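PDB 4CP6: choline binding protein PCPA from Streptococcus pneumoniae, which probably sits on the pneumococcal surface as a leucine-rich repeat protein held by choline binding, and serves as a vaccine antigen. Local coordinates for residues 181-186 and 204-209; 175-180 and 198-203; 32-37 and 67-72; 23-28 and 40-45; 355-360 and 381-386. All blocks are in the same frame, centred on the assembly; numbering follows the deposited sequence. Where two conformers were deposited one is given.

How the contacts relate
Contacts 4 and 3 lie near the chain start, contacts 2 and 1 near its middle and contact 5 toward its end. Contacts 3 and 4 touch: strand 35-40 pairs with strand 24-32 on one side and strand 69-76 on the other. Contact 2 belongs to the same mixed sheet, its centre about 36 Å from that of contact 3. Contacts 1 and 2 touch, and each joins the same two successive turns of the leucine-rich repeat. Contact 5 repeats this kind of pairing in the second repeat region, its centre about 29 Å from that of contact 1 and about 66 Å from that of contact 3. The chain is elongated, with a strand-rich start followed by stacked repeat turns.

Contact 1: 181-186 and 204-209; sequences EAFANL and NLFRLT
Glu181 lays its side chain beside those of Asn204 and Arg207. Its CG comes 3.3 Å from Asn204 O, and OE2 lies near Arg207 CD. The carboxylate and guanidinium do not form a salt bridge: Glu181 OE2 is 4.2 Å from Arg207 NE and well out of the guanidinium plane. A water instead accepts from Asn185 ND2, donates to Glu181 OE1 and takes a weak bond from Arg207 NH1. Ala182 puts CB against Leu205 CD1. Phe183 N donates to Leu205 O at 2.9 Å, a bent bond of 136°. The Phe183 ring lies beside the Phe206 ring, both side chains pointing the same way. Their planes are 26° apart, but the rings barely overlap; CD2 of Phe183 meets CE1 of Phe206 at 3.7 Å. Ala184 CB rests on Arg207 O. Asn185 N donates to that same carbonyl at 2.8 Å, while its OD1 and Arg207 NH1 share a second water. Asn185 ND2 also bonds Ser159 OG, and Arg207 NE bonds Tyr263. Leu186 N donates to Thr209 OG1 at 2.9 Å and 168°. That hydroxyl donates to Phe183 O at 2.8 Å, on a lone pair, so one buried OG1 ties two backbone groups of the neighbouring turn. These are matching loops of successive leucine-rich repeat turns. Loop 181-186 follows strand 177-178 and loop 204-209 follows strand 200-201; Phe183 and Phe206 both pack on Leu192 of strand 191-194.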
# COMPACT_ATOMS: atom_id res chain seq x y z
N GLU A 181 -0.23 0.39 -4.77
CA GLU A 181 1.03 0.34 -4.00
C GLU A 181 2.13 1.25 -4.53
O GLU A 181 3.30 1.02 -4.20
CB GLU A 181 1.54 -1.11 -3.89
CG GLU A 181 0.50 -1.99 -3.19
CD GLU A 181 0.92 -3.38 -2.76
OE1 GLU A 181 2.14 -3.62 -2.69
OE2 GLU A 181 0.04 -4.17 -2.36
N ALA A 182 1.77 2.33 -5.23
CA ALA A 182 2.84 3.19 -5.78
C ALA A 182 3.73 3.80 -4.70
O ALA A 182 4.91 4.06 -4.97
CB ALA A 182 2.27 4.28 -6.65
N PHE A 183 3.16 4.04 -3.51
CA PHE A 183 3.88 4.69 -2.40
C PHE A 183 3.94 3.78 -1.20
O PHE A 183 3.84 4.24 -0.05
CB PHE A 183 3.18 6.03 -2.04
CG PHE A 183 3.01 6.99 -3.20
CD1 PHE A 183 4.07 7.28 -4.06
CD2 PHE A 183 1.78 7.60 -3.44
CE1 PHE A 183 3.89 8.13 -5.16
CE2 PHE A 183 1.62 8.50 -4.51
CZ PHE A 183 2.67 8.73 -5.37
N ALA A 184 4.12 2.47 -1.47
CA ALA A 184 4.16 1.45 -0.43
C ALA A 184 5.58 1.26 0.12
O ALA A 184 6.58 1.59 -0.54
CB ALA A 184 3.67 0.13 -1.02
N ASN A 185 5.67 0.72 1.35
CA ASN A 185 6.97 0.38 1.98
C ASN A 185 7.92 1.55 2.10
O ASN A 185 9.15 1.35 1.98
CB ASN A 185 7.66 -0.79 1.22
CG ASN A 185 6.77 -1.99 1.12
OD1 ASN A 185 6.57 -2.70 2.11
ND2 ASN A 185 6.18 -2.20 -0.07
N LEU A 186 7.37 2.75 2.34
CA LEU A 186 8.22 3.92 2.52
C LEU A 186 8.52 4.17 3.98
O LEU A 186 7.71 3.85 4.84
CB LEU A 186 7.62 5.16 1.90
CG LEU A 186 7.22 5.06 0.41
CD1 LEU A 186 6.57 6.38 -0.10
CD2 LEU A 186 8.38 4.65 -0.49
N ASN A 204 -4.22 -0.00 -1.77
CA ASN A 204 -3.04 -0.18 -0.91
C ASN A 204 -1.94 0.76 -1.29
O ASN A 204 -0.76 0.40 -1.28
CB ASN A 204 -2.58 -1.64 -0.97
CG ASN A 204 -3.69 -2.57 -0.60
OD1 ASN A 204 -4.65 -2.13 0.07
ND2 ASN A 204 -3.56 -3.82 -0.98
N LEU A 205 -2.32 2.01 -1.60
CA LEU A 205 -1.37 2.98 -2.10
C LEU A 205 -0.18 3.20 -1.20
O LEU A 205 0.92 3.44 -1.70
CB LEU A 205 -2.10 4.31 -2.34
CG LEU A 205 -1.35 5.43 -3.00
CD1 LEU A 205 -0.79 5.01 -4.36
CD2 LEU A 205 -2.26 6.63 -3.22
N PHE A 206 -0.42 3.13 0.11
CA PHE A 206 0.60 3.38 1.12
C PHE A 206 0.91 2.11 1.93
O PHE A 206 1.38 2.22 3.06
CB PHE A 206 0.11 4.50 2.04
CG PHE A 206 -0.22 5.76 1.27
CD1 PHE A 206 0.79 6.56 0.75
CD2 PHE A 206 -1.54 6.17 1.10
CE1 PHE A 206 0.48 7.72 0.04
CE2 PHE A 206 -1.84 7.34 0.38
CZ PHE A 206 -0.82 8.12 -0.12
N ARG A 207 0.66 0.92 1.37
CA ARG A 207 0.83 -0.32 2.12
C ARG A 207 2.17 -0.39 2.83
O ARG A 207 3.19 -0.22 2.19
CB ARG A 207 0.67 -1.51 1.17
CG ARG A 207 0.89 -2.87 1.86
CD ARG A 207 0.71 -4.06 0.90
NE ARG A 207 1.06 -5.31 1.58
CZ ARG A 207 2.28 -5.81 1.73
NH1 ARG A 207 3.33 -5.17 1.22
NH2 ARG A 207 2.48 -6.93 2.40
N LEU A 208 2.17 -0.65 4.15
CA LEU A 208 3.37 -0.82 4.98
C LEU A 208 4.23 0.42 5.10
O LEU A 208 5.30 0.37 5.73
CB LEU A 208 4.22 -2.03 4.51
CG LEU A 208 3.59 -3.44 4.53
CD1 LEU A 208 4.67 -4.52 4.42
CD2 LEU A 208 2.77 -3.73 5.75
N THR A 209 3.75 1.57 4.60
CA THR A 209 4.47 2.82 4.81
C THR A 209 4.34 3.27 6.29
O THR A 209 3.28 3.10 6.90
CB THR A 209 3.99 3.85 3.80
OG1 THR A 209 4.55 3.42 2.55
CG2 THR A 209 4.50 5.27 4.10
O HOH W 1 4.07 -3.95 -1.00
O HOH W 2 6.40 -5.46 1.66
O HOH W 3 7.91 0.70 5.31

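Contact 2: 175-180 and 198-203; sequences LELISH and VKTLGS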
# COMPACT_ATOMS: atom_id res chain seq x y z
N LEU A 175 -1.37 14.85 -13.62
CA LEU A 175 -1.40 13.51 -13.04
C LEU A 175 -2.82 13.06 -12.77
O LEU A 175 -3.53 13.72 -12.00
CB LEU A 175 -0.57 13.47 -11.78
CG LEU A 175 -0.50 12.11 -11.08
CD1 LEU A 175 0.18 11.06 -11.97
CD2 LEU A 175 0.24 12.26 -9.75
N GLU A 176 -3.25 11.96 -13.43
CA GLU A 176 -4.64 11.55 -13.33
C GLU A 176 -4.83 10.24 -12.58
O GLU A 176 -5.92 10.01 -12.03
CB GLU A 176 -5.22 11.51 -14.76
CG GLU A 176 -6.71 11.24 -14.86
CD GLU A 176 -7.11 9.78 -14.89
OE1 GLU A 176 -6.24 8.91 -15.13
OE2 GLU A 176 -8.31 9.51 -14.63
N LEU A 177 -3.82 9.36 -12.65
CA LEU A 177 -3.96 8.03 -12.07
C LEU A 177 -2.68 7.65 -11.37
O LEU A 177 -1.59 7.76 -11.96
CB LEU A 177 -4.32 7.03 -13.18
CG LEU A 177 -4.67 5.59 -12.70
CD1 LEU A 177 -5.45 4.86 -13.78
CD2 LEU A 177 -3.42 4.77 -12.39
N ILE A 178 -2.80 7.17 -10.13
CA ILE A 178 -1.66 6.65 -9.35
C ILE A 178 -2.08 5.24 -9.00
O ILE A 178 -3.09 5.04 -8.32
CB ILE A 178 -1.33 7.46 -8.09
CG1 ILE A 178 -1.21 8.96 -8.40
CG2 ILE A 178 -0.05 6.90 -7.47
CD1 ILE A 178 -0.92 9.83 -7.16
N SER A 179 -1.31 4.25 -9.48
CA SER A 179 -1.66 2.85 -9.36
C SER A 179 -1.37 2.21 -7.98
O SER A 179 -0.74 2.79 -7.10
CB SER A 179 -0.98 2.08 -10.48
OG SER A 179 -1.53 0.79 -10.64
N HIS A 180 -1.83 0.98 -7.85
CA HIS A 180 -1.72 0.10 -6.69
C HIS A 180 -0.31 0.17 -6.09
O HIS A 180 0.69 0.00 -6.79
CB HIS A 180 -2.00 -1.33 -7.19
CG HIS A 180 -1.98 -2.47 -6.20
ND1 HIS A 180 -0.98 -3.43 -6.21
CD2 HIS A 180 -2.93 -2.83 -5.31
CE1 HIS A 180 -1.34 -4.33 -5.30
NE2 HIS A 180 -2.51 -4.02 -4.74
N VAL A 198 -5.81 14.53 -10.02
CA VAL A 198 -5.84 13.10 -9.70
C VAL A 198 -7.28 12.63 -9.58
O VAL A 198 -8.04 13.16 -8.75
CB VAL A 198 -5.03 12.77 -8.43
CG1 VAL A 198 -5.13 11.27 -8.12
CG2 VAL A 198 -3.56 13.18 -8.60
N LYS A 199 -7.64 11.65 -10.43
CA LYS A 199 -9.00 11.11 -10.44
C LYS A 199 -9.08 9.71 -9.87
O LYS A 199 -10.14 9.34 -9.35
CB LYS A 199 -9.53 11.11 -11.88
CG LYS A 199 -11.00 10.76 -11.99
CD LYS A 199 -11.50 10.78 -13.42
CE LYS A 199 -12.97 10.41 -13.47
NZ LYS A 199 -13.52 10.49 -14.85
N THR A 200 -8.01 8.90 -10.02
CA THR A 200 -8.05 7.49 -9.63
C THR A 200 -6.81 7.16 -8.84
O THR A 200 -5.69 7.51 -9.25
CB THR A 200 -8.10 6.65 -10.92
OG1 THR A 200 -9.27 7.02 -11.65
CG2 THR A 200 -8.11 5.14 -10.64
N LEU A 201 -7.03 6.42 -7.73
CA LEU A 201 -5.97 5.86 -6.89
C LEU A 201 -6.16 4.38 -6.80
O LEU A 201 -7.26 3.93 -6.49
CB LEU A 201 -5.99 6.44 -5.45
CG LEU A 201 -5.76 7.92 -5.36
CD1 LEU A 201 -5.94 8.39 -3.92
CD2 LEU A 201 -4.39 8.35 -5.87
N GLY A 202 -5.10 3.62 -7.05
CA GLY A 202 -5.18 2.17 -6.91
C GLY A 202 -5.20 1.78 -5.44
O GLY A 202 -5.06 2.62 -4.54
N SER A 203 -5.42 0.51 -5.20
CA SER A 203 -5.54 0.04 -3.82
C SER A 203 -4.18 -0.03 -3.12
O SER A 203 -3.11 -0.11 -3.75
CB SER A 203 -6.21 -1.32 -3.77
OG SER A 203 -5.40 -2.21 -4.51
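The His180 ring meets Ser203 at its edge, with Ser203 CB in the ring plane; the imidazole is probably turned over in the model, so its close approach to Ser203 is doubtful. The Glu176 carboxylate lies beside the Lys199 chain, both side chains pointing the same way. The Glu176 chain bends at chi2 (-87°), which turns CD; Glu176 OE2 comes 3.4 Å from Lys199 CB. The charged ends stay apart, Glu176 OE2 being 5.3 Å from Lys199 NZ. Between these flat groups the backbones pair in parallel. Glu176 O accepts from both Lys199 N at 2.9 Å and Thr200 N at 3.1 Å. Ile178 N then donates to Thr200 O, and Gly202 N to Ile178 O at 2.8 Å. This is the parallel strand pairing between consecutive turns of a leucine-rich repeat, with strand 177-178 also bonded to strand 152-153 of the turn before. Leu177 and Thr200 share one face of the sheet, where Leu177 CG lies 4.0 Å from Thr200 CB. Ile178 and Leu201 share the other. There Leu201 CD2 reaches Ile178 CB at 3.9 Å, and both side chains pack on Leu194. Leu175 CD2 and Val198 CG2 meet alongside each other at 4.1 Å.

Contact 3: 32-37 and 67-72; sequences EGNIGT and GDKVFT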
# COMPACT_ATOMS: atom_id res chain seq x y z
N GLU A 32 11.27 6.28 -40.06
CA GLU A 32 10.63 6.66 -41.31
C GLU A 32 11.61 7.62 -41.98
O GLU A 32 11.86 8.71 -41.46
CB GLU A 32 9.26 7.32 -41.10
CG GLU A 32 8.43 7.36 -42.38
CD GLU A 32 7.12 8.13 -42.35
OE1 GLU A 32 6.55 8.31 -41.26
OE2 GLU A 32 6.65 8.51 -43.45
N GLY A 33 12.18 7.16 -43.09
CA GLY A 33 13.18 7.95 -43.80
C GLY A 33 14.37 8.15 -42.90
O GLY A 33 14.90 7.18 -42.34
N ASN A 34 14.76 9.42 -42.69
CA ASN A 34 15.91 9.72 -41.84
C ASN A 34 15.57 10.20 -40.44
O ASN A 34 16.43 10.77 -39.75
CB ASN A 34 16.80 10.75 -42.53
CG ASN A 34 17.44 10.21 -43.77
OD1 ASN A 34 17.68 9.01 -43.91
ND2 ASN A 34 17.76 11.09 -44.70
N ILE A 35 14.32 9.94 -39.99
CA ILE A 35 13.84 10.35 -38.65
C ILE A 35 13.32 9.13 -37.90
O ILE A 35 12.48 8.42 -38.43
CB ILE A 35 12.76 11.47 -38.75
CG1 ILE A 35 13.36 12.73 -39.44
CG2 ILE A 35 12.23 11.83 -37.34
CD1 ILE A 35 12.32 13.79 -39.83
N GLY A 36 13.81 8.91 -36.68
CA GLY A 36 13.34 7.78 -35.88
C GLY A 36 13.38 8.04 -34.39
O GLY A 36 13.73 9.14 -33.96
N THR A 37 12.95 7.04 -33.62
CA THR A 37 12.97 7.13 -32.17
C THR A 37 13.58 5.89 -31.62
O THR A 37 13.45 4.81 -32.23
CB THR A 37 11.55 7.33 -31.58
OG1 THR A 37 10.74 6.19 -31.85
CG2 THR A 37 10.89 8.58 -32.11
N GLY A 67 24.73 7.83 -39.48
CA GLY A 67 24.82 8.34 -40.85
C GLY A 67 23.97 9.59 -40.98
O GLY A 67 24.17 10.53 -40.21
N ASP A 68 23.01 9.60 -41.92
CA ASP A 68 22.14 10.76 -42.10
C ASP A 68 20.80 10.60 -41.36
O ASP A 68 19.87 11.37 -41.60
CB ASP A 68 21.88 11.01 -43.60
CG ASP A 68 21.62 12.46 -43.94
OD1 ASP A 68 21.94 13.32 -43.11
OD2 ASP A 68 21.06 12.72 -45.03
N LYS A 69 20.73 9.62 -40.44
CA LYS A 69 19.49 9.40 -39.67
C LYS A 69 19.65 9.93 -38.25
O LYS A 69 20.73 9.87 -37.67
CB LYS A 69 19.12 7.91 -39.63
CG LYS A 69 19.00 7.26 -41.01
CD LYS A 69 18.61 5.80 -40.88
CE LYS A 69 18.69 5.10 -42.21
NZ LYS A 69 17.41 4.43 -42.54
N VAL A 70 18.57 10.46 -37.71
CA VAL A 70 18.55 11.02 -36.36
C VAL A 70 17.48 10.30 -35.57
O VAL A 70 16.32 10.26 -35.99
CB VAL A 70 18.29 12.54 -36.41
CG1 VAL A 70 18.19 13.13 -35.02
CG2 VAL A 70 19.38 13.25 -37.22
N PHE A 71 17.88 9.75 -34.43
CA PHE A 71 16.97 9.02 -33.54
C PHE A 71 16.84 9.79 -32.21
O PHE A 71 17.84 10.03 -31.54
CB PHE A 71 17.49 7.62 -33.26
CG PHE A 71 17.49 6.75 -34.50
CD1 PHE A 71 16.35 6.03 -34.86
CD2 PHE A 71 18.62 6.67 -35.31
CE1 PHE A 71 16.36 5.23 -36.02
CE2 PHE A 71 18.63 5.87 -36.45
CZ PHE A 71 17.48 5.19 -36.82
N THR A 72 15.62 10.23 -31.88
CA THR A 72 15.36 10.93 -30.63
C THR A 72 15.14 9.84 -29.56
O THR A 72 14.49 8.84 -29.86
CB THR A 72 14.12 11.82 -30.79
OG1 THR A 72 14.41 12.82 -31.79
CG2 THR A 72 13.76 12.54 -29.51
O HOH W 4 14.30 12.00 -34.38
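Asn34 lies against Asp68 and Lys69 where two parallel strands begin to pair, and it has the most surface buried here. Strands 35-37 and 69-72 are neighbours in a mixed sheet near the start of the chain, their directions 30° apart. Asn34 sits in a type II' turn from Glu32 to Ile35, the tight reversal of a beta hairpin that joins strand 24-32 to strand 35-40. Its CB rests 3.3 Å from Asp68 O. The Asn34 and Asp68 side chains cross obliquely, amide and carboxylate planes 50° apart. The Asn34 side chain crosses that of Lys69 at about a right angle, OD1 lying 3.6 Å from Lys69 CG. The backbone of Asn34 starts the pairing: Asn34 O accepts from Val70 N at 3.0 Å.

Gly36 is the second main residue and is buried. Its N donates to Val70 O at 2.9 Å, and its O accepts from Thr72 N. With no side chain on Gly36, the Phe71 ring can lie close against its backbone, CD1 coming 3.6 Å from Gly36 CA. The ring also packs on Val28 and Val31 of strand 24-32 and on Ile64 of strand 63-66.

Thr37 is the third. Its CA approaches Thr72 O at 3.3 Å in a CH...O contact, while its own hydroxyl is hydrogen-bonded to Thr30. Thr37 and Thr72 share a face with Ile35 and Val70. On that side a water donates to Gly36 O at 2.9 Å and is hydrogen-bonded to Thr72 OG1.

Contact 4: 23-28 and 40-45; sequences NIKYKV and VGNGVT
An antiparallel strand pair ends here and passes into an Asx turn. Tyr26 and Val40 form a non-hydrogen-bonded pair, their side chains on the same face of the sheet. Val40 CG2 touches Tyr26 CE2 at 3.8 Å and Ile24 CG2 at 3.7 Å, crossing both side chains obliquely. CG2, anti to the backbone N, is the branch that touches both. Just past the strand end, Gly41 N donates to Lys25 O at 2.7 Å with an angle of 145°. Beyond it the chain leaves the strand. Gly41 has positive phi (106°), a conformation that suits glycine. Asn42 then holds the turn with its amide. Asn42 OD1 accepts from Thr45 N on a lone pair, and from Val44 N, which lies above the carbonyl plane; both bonds measure 2.8 Å. Asn42 ND2 donates to Thr45 OG1 at 3.2 Å, so three bonds fix the amide. The Asn42 and Lys25 side chains lie side by side, pointing the same way; Lys25 CD is 3.9 Å from Asn42 ND2, and Lys25 NZ is hydrogen-bonded to Gln20. A water donates to Asn42 O and accepts a weak bond from Lys27 NZ. Strand 24-32 continues this pairing with strand 35-40 and also pairs with strand 18-21. Tyr26 and Val40 pack on Val73 of strand 69-76, which pairs with strand 35-40 from its other side.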
# COMPACT_ATOMS: atom_id res chain seq x y z
N ASN A 23 29.28 2.74 -25.46
CA ASN A 23 28.92 1.65 -24.55
C ASN A 23 27.53 1.82 -23.90
O ASN A 23 27.30 1.40 -22.75
CB ASN A 23 30.02 1.39 -23.52
CG ASN A 23 31.20 0.67 -24.14
OD1 ASN A 23 31.21 -0.55 -24.29
ND2 ASN A 23 32.18 1.42 -24.58
N ILE A 24 26.60 2.40 -24.67
CA ILE A 24 25.19 2.49 -24.30
C ILE A 24 24.44 1.89 -25.49
O ILE A 24 24.65 2.32 -26.64
CB ILE A 24 24.70 3.93 -23.98
CG1 ILE A 24 25.46 4.52 -22.75
CG2 ILE A 24 23.17 3.95 -23.73
CD1 ILE A 24 25.13 5.98 -22.36
N LYS A 25 23.56 0.92 -25.23
CA LYS A 25 22.73 0.33 -26.27
C LYS A 25 21.40 1.06 -26.34
O LYS A 25 20.85 1.43 -25.29
CB LYS A 25 22.47 -1.15 -25.98
CG LYS A 25 23.72 -2.00 -26.14
CD LYS A 25 23.47 -3.45 -25.72
CE LYS A 25 24.66 -4.36 -25.97
NZ LYS A 25 25.83 -3.97 -25.14
N TYR A 26 20.90 1.26 -27.55
CA TYR A 26 19.62 1.88 -27.86
C TYR A 26 18.86 0.94 -28.79
O TYR A 26 19.48 0.31 -29.67
CB TYR A 26 19.81 3.22 -28.57
CG TYR A 26 20.62 4.20 -27.77
CD1 TYR A 26 22.01 4.22 -27.85
CD2 TYR A 26 20.00 5.15 -26.96
CE1 TYR A 26 22.76 5.15 -27.14
CE2 TYR A 26 20.74 6.06 -26.22
CZ TYR A 26 22.12 6.08 -26.34
OH TYR A 26 22.85 6.99 -25.60
N LYS A 27 17.54 0.84 -28.64
CA LYS A 27 16.77 -0.02 -29.51
C LYS A 27 15.76 0.81 -30.27
O LYS A 27 15.05 1.60 -29.67
CB LYS A 27 16.10 -1.15 -28.68
CG LYS A 27 15.30 -2.14 -29.49
CD LYS A 27 14.81 -3.27 -28.62
CE LYS A 27 13.94 -4.22 -29.40
NZ LYS A 27 13.73 -5.49 -28.66
N VAL A 28 15.73 0.68 -31.61
CA VAL A 28 14.86 1.45 -32.49
C VAL A 28 13.41 1.09 -32.24
O VAL A 28 13.03 -0.10 -32.30
CB VAL A 28 15.26 1.27 -33.98
CG1 VAL A 28 14.32 2.06 -34.89
CG2 VAL A 28 16.72 1.68 -34.21
N VAL A 40 16.49 4.05 -24.69
CA VAL A 40 17.82 3.91 -24.14
C VAL A 40 17.80 2.63 -23.31
O VAL A 40 16.96 2.49 -22.40
CB VAL A 40 18.36 5.16 -23.39
CG1 VAL A 40 17.39 5.65 -22.31
CG2 VAL A 40 19.75 4.90 -22.79
N GLY A 41 18.65 1.68 -23.69
CA GLY A 41 18.75 0.37 -23.08
C GLY A 41 18.12 -0.66 -23.99
O GLY A 41 17.17 -0.36 -24.73
N ASN A 42 18.65 -1.91 -23.97
CA ASN A 42 18.08 -2.97 -24.81
C ASN A 42 16.80 -3.59 -24.22
O ASN A 42 16.18 -4.42 -24.88
CB ASN A 42 19.15 -4.08 -25.09
CG ASN A 42 19.65 -4.79 -23.84
OD1 ASN A 42 19.08 -4.66 -22.74
ND2 ASN A 42 20.72 -5.56 -23.97
N GLY A 43 16.44 -3.17 -22.99
CA GLY A 43 15.23 -3.65 -22.30
C GLY A 43 15.43 -4.92 -21.49
O GLY A 43 14.46 -5.47 -20.94
N VAL A 44 16.68 -5.40 -21.45
CA VAL A 44 17.05 -6.65 -20.78
C VAL A 44 18.12 -6.40 -19.72
O VAL A 44 17.97 -6.81 -18.56
CB VAL A 44 17.53 -7.73 -21.82
CG1 VAL A 44 17.87 -9.05 -21.13
CG2 VAL A 44 16.49 -7.94 -22.93
N THR A 45 19.23 -5.74 -20.12
CA THR A 45 20.32 -5.49 -19.19
C THR A 45 20.51 -4.00 -18.91
O THR A 45 20.21 -3.14 -19.76
CB THR A 45 21.64 -6.10 -19.74
OG1 THR A 45 21.88 -5.57 -21.04
CG2 THR A 45 21.61 -7.64 -19.77
O HOH W 5 16.59 -6.32 -26.86

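Contact 5: 355-360 and 381-386; sequences FFLSGV and DTFAIP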
# COMPACT_ATOMS: atom_id res chain seq x y z
N PHE A 355 -10.56 -20.24 10.70
CA PHE A 355 -9.49 -19.24 10.91
C PHE A 355 -10.00 -17.92 11.49
O PHE A 355 -9.40 -16.86 11.27
CB PHE A 355 -8.72 -18.99 9.59
CG PHE A 355 -8.19 -20.27 8.96
CD1 PHE A 355 -7.32 -21.09 9.65
CD2 PHE A 355 -8.61 -20.65 7.70
CE1 PHE A 355 -6.83 -22.26 9.07
CE2 PHE A 355 -8.13 -21.84 7.12
CZ PHE A 355 -7.24 -22.62 7.81
N PHE A 356 -11.06 -17.98 12.27
CA PHE A 356 -11.69 -16.81 12.88
C PHE A 356 -10.82 -16.13 13.93
O PHE A 356 -10.64 -14.89 13.89
CB PHE A 356 -13.00 -17.28 13.48
CG PHE A 356 -13.89 -16.24 14.10
CD1 PHE A 356 -14.53 -15.29 13.31
CD2 PHE A 356 -14.18 -16.28 15.47
CE1 PHE A 356 -15.43 -14.37 13.89
CE2 PHE A 356 -15.07 -15.37 16.03
CZ PHE A 356 -15.70 -14.43 15.23
N LEU A 357 -10.22 -16.92 14.85
CA LEU A 357 -9.45 -16.35 15.95
C LEU A 357 -8.25 -17.22 16.21
O LEU A 357 -8.39 -18.44 16.36
CB LEU A 357 -10.37 -16.21 17.15
CG LEU A 357 -9.73 -15.65 18.40
CD1 LEU A 357 -9.22 -14.20 18.18
CD2 LEU A 357 -10.70 -15.68 19.56
N SER A 358 -7.05 -16.63 16.17
CA SER A 358 -5.82 -17.40 16.27
C SER A 358 -4.66 -16.49 16.63
O SER A 358 -4.82 -15.27 16.79
CB SER A 358 -5.52 -18.10 14.93
OG SER A 358 -5.32 -17.14 13.90
N GLY A 359 -3.47 -17.08 16.73
CA GLY A 359 -2.25 -16.34 17.01
C GLY A 359 -2.04 -16.02 18.47
O GLY A 359 -2.63 -16.66 19.35
N VAL A 360 -1.18 -15.05 18.75
CA VAL A 360 -0.86 -14.70 20.14
C VAL A 360 -2.08 -14.09 20.81
O VAL A 360 -2.57 -13.04 20.37
CB VAL A 360 0.41 -13.81 20.24
CG1 VAL A 360 0.63 -13.34 21.67
CG2 VAL A 360 1.65 -14.58 19.74
N ASP A 381 -11.38 -25.64 12.83
CA ASP A 381 -10.31 -24.65 12.77
C ASP A 381 -10.81 -23.23 12.94
O ASP A 381 -10.09 -22.28 12.63
CB ASP A 381 -9.46 -24.81 11.50
CG ASP A 381 -10.26 -24.72 10.23
OD1 ASP A 381 -11.47 -24.44 10.31
OD2 ASP A 381 -9.66 -24.89 9.14
N THR A 382 -12.04 -23.04 13.46
CA THR A 382 -12.53 -21.69 13.75
C THR A 382 -11.61 -21.04 14.80
O THR A 382 -11.18 -19.89 14.63
CB THR A 382 -13.96 -21.77 14.27
OG1 THR A 382 -14.82 -22.16 13.19
CG2 THR A 382 -14.46 -20.44 14.84
N PHE A 383 -11.34 -21.77 15.88
CA PHE A 383 -10.52 -21.28 16.99
C PHE A 383 -9.22 -22.03 17.09
O PHE A 383 -9.18 -23.27 17.00
CB PHE A 383 -11.29 -21.50 18.31
CG PHE A 383 -12.54 -20.66 18.42
CD1 PHE A 383 -12.47 -19.30 18.66
CD2 PHE A 383 -13.80 -21.25 18.32
CE1 PHE A 383 -13.63 -18.52 18.74
CE2 PHE A 383 -14.97 -20.49 18.47
CZ PHE A 383 -14.87 -19.13 18.67
N ALA A 384 -8.14 -21.29 17.34
CA ALA A 384 -6.85 -21.84 17.70
C ALA A 384 -6.41 -20.94 18.84
O ALA A 384 -5.74 -19.91 18.65
CB ALA A 384 -5.86 -21.80 16.54
N ILE A 385 -6.92 -21.27 20.04
CA ILE A 385 -6.78 -20.40 21.20
C ILE A 385 -6.27 -21.14 22.43
O ILE A 385 -6.36 -22.38 22.50
CB ILE A 385 -8.17 -19.76 21.51
CG1 ILE A 385 -9.24 -20.81 21.91
CG2 ILE A 385 -8.66 -18.89 20.33
CD1 ILE A 385 -10.56 -20.20 22.44
N PRO A 386 -5.80 -20.41 23.47
CA PRO A 386 -5.37 -21.09 24.70
C PRO A 386 -6.54 -21.83 25.36
O PRO A 386 -7.70 -21.37 25.34
CB PRO A 386 -4.86 -19.94 25.56
CG PRO A 386 -4.45 -18.87 24.56
CD PRO A 386 -5.56 -18.95 23.54
O HOH W 6 -8.26 -20.41 13.86
O HOH W 7 -3.78 -18.87 20.40
O HOH W 8 -2.96 -19.99 17.07
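Phe355 and Asp381 open the backbone pairing: Phe355 N donates to Asp381 O at 2.8 Å, from above the carbonyl plane. Leu357 N donates to Thr382 O at 3.1 Å, and Ala384 N to Leu357 O at 3.0 Å, both with the donor nearly in line with the C=O. Ser358 CA adds a CH...O contact to Ala384 O. Two waters, each donating to Ala384 O, bridge it to Gly359: one also donates to Gly359 O, the other accepts from Gly359 N.

Polar and aromatic groups meet at one end. Asp381 OD2 lies over one face of the Phe355 ring, 3.6 Å from CZ; its OD1 is hydrogen-bonded to Ser354. The Phe355 ring also stacks with His332 of the turn before.

The apolar contacts lie inward. Phe383 lies beside Phe356, its CE1 at the edge of that ring, 4.0 Å from CD2. Leu357 CB meets Phe383 CD1, and Leu357 CD2 meets Ile385 CG2 at 3.9 Å, the two side chains crossing at about a right angle.

The arrangement joins neighbouring leucine-rich repeat turns. Strand 357-358 also pairs with strand 334-335, and Leu357, Phe383 and Ile385 all pack on Ile367 of strand 366-369.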